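Local structure of carbonic anhydrase (1DDZ) at the interface of chains A and B. The protein catalyses the zinc-dependent, reversible hydration of carbon dioxide to hydrogencarbonate, as a beta-class carbonic anhydrase. Coordinates in Å, arbitrary orientation; residue numbers count along the deposited sequence, not the author numbering. Chains: chain A/B, Carbonic anhydrase.

The interface of chains A and B. Residues chain A 105, 107, 110, 400-401; chain B 147, 150, 361.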
# COMPACT_ATOMS: atom_id res chain seq x y z
N SER A 105 -1.33 -1.38 6.95
CA SER A 105 -0.96 -2.09 5.75
C SER A 105 -0.02 -1.37 4.80
O SER A 105 0.15 -1.79 3.67
CB SER A 105 -2.23 -2.58 5.03
OG SER A 105 -3.21 -1.56 5.00
N ILE A 107 3.26 -0.95 3.29
CA ILE A 107 4.47 -1.75 3.14
C ILE A 107 5.73 -0.90 3.22
O ILE A 107 6.77 -1.42 3.58
CB ILE A 107 4.47 -2.57 1.83
CG1 ILE A 107 5.62 -3.58 1.83
CG2 ILE A 107 4.55 -1.64 0.64
CD1 ILE A 107 5.28 -4.90 2.34
N LEU A 110 6.03 -0.84 6.96
CA LEU A 110 6.27 -2.19 7.44
C LEU A 110 7.67 -2.75 7.08
O LEU A 110 8.30 -3.44 7.90
CB LEU A 110 5.18 -3.11 6.92
CG LEU A 110 3.74 -2.88 7.38
CD1 LEU A 110 2.78 -3.79 6.64
CD2 LEU A 110 3.67 -3.13 8.86
N GLY A 400 8.51 -11.67 5.41
CA GLY A 400 7.32 -11.25 4.69
C GLY A 400 7.17 -9.82 4.24
O GLY A 400 6.62 -9.57 3.17
N LEU A 401 7.66 -8.86 5.01
CA LEU A 401 7.49 -7.49 4.59
C LEU A 401 8.73 -6.89 3.94
O LEU A 401 8.65 -6.37 2.82
CB LEU A 401 6.97 -6.64 5.76
CG LEU A 401 5.69 -7.35 6.23
CD1 LEU A 401 5.68 -7.57 7.71
CD2 LEU A 401 4.45 -6.66 5.76
N LEU B 147 2.51 -11.56 8.02
CA LEU B 147 2.18 -10.55 6.99
C LEU B 147 0.70 -10.14 7.01
O LEU B 147 0.38 -8.95 7.15
CB LEU B 147 2.53 -11.10 5.60
CG LEU B 147 2.36 -10.42 4.23
CD1 LEU B 147 0.93 -9.99 3.93
CD2 LEU B 147 3.30 -9.27 4.11
N ASN B 150 -1.22 -7.68 9.46
CA ASN B 150 -1.15 -6.24 9.25
C ASN B 150 -2.35 -5.77 8.43
O ASN B 150 -2.90 -4.70 8.64
CB ASN B 150 0.18 -5.89 8.60
CG ASN B 150 1.36 -6.30 9.45
OD1 ASN B 150 1.57 -5.78 10.55
ND2 ASN B 150 2.12 -7.28 8.96
N MET B 361 0.43 -5.21 -0.83
CA MET B 361 -0.17 -5.88 0.34
C MET B 361 -1.50 -6.60 0.06
O MET B 361 -1.76 -7.68 0.61
CB MET B 361 -0.32 -4.92 1.52
CG MET B 361 0.98 -4.56 2.21
SD MET B 361 1.69 -5.97 3.02
CE MET B 361 0.64 -6.15 4.43
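B:Leu147 and B:Met361 bury the most surface here, 38 and 36 Å², and A:Leu401, with 28 Å², meets both. One methyl of B:Leu147, CD2, lies 3.3 Å from CD2 of A:Leu401, a close methyl-methyl contact, and also packs against the carbonyl oxygen of A:Gly400. A chi1 of -180° carries the branch of B:Leu147 away from its own backbone N and towards the loop at A:Gly400 and A:Leu401. B:Met361 lies roughly perpendicular to A:Leu401, its thioether SD 3.9 Å from the same CD2. Bends at chi2 and chi3 fold the methionine chain and spread its contacts: CG lies against the carbonyl oxygen of A:Ser105, SD touches CD1 of A:Ile107 at 3.8 Å, and the terminal CE reaches CD1 of A:Leu110 at 3.9 Å. B:Asn150 comes from the opposite direction to both leucines, CB and OD1 against the two methyls of A:Leu110 and ND2 3.8 Å from CD1 of A:Leu401. Within chain B, ND2 of B:Asn150 donates to O of B:Leu147 at 3.0 Å; the bend of 138° at the hydrogen indicates an imperfectly aligned bond, which is likely to limit rotation of the amide. An alanine in place of B:Asn150 keeps CB but removes the amide, which would probably leave the carbonyl of B:Leu147 without this side-chain donor and open a gap beside the methyls of A:Leu110 and A:Leu401. The patch, largely apolar, recurs with the chains exchanged and may hold the two copies together, though the structure alone does not show this pairing to be biological. The starts of helices 147-161 and 361-373 of chain B meet A:Ser105, the first turn of helix 107-119 and the loop entering helix 402-405.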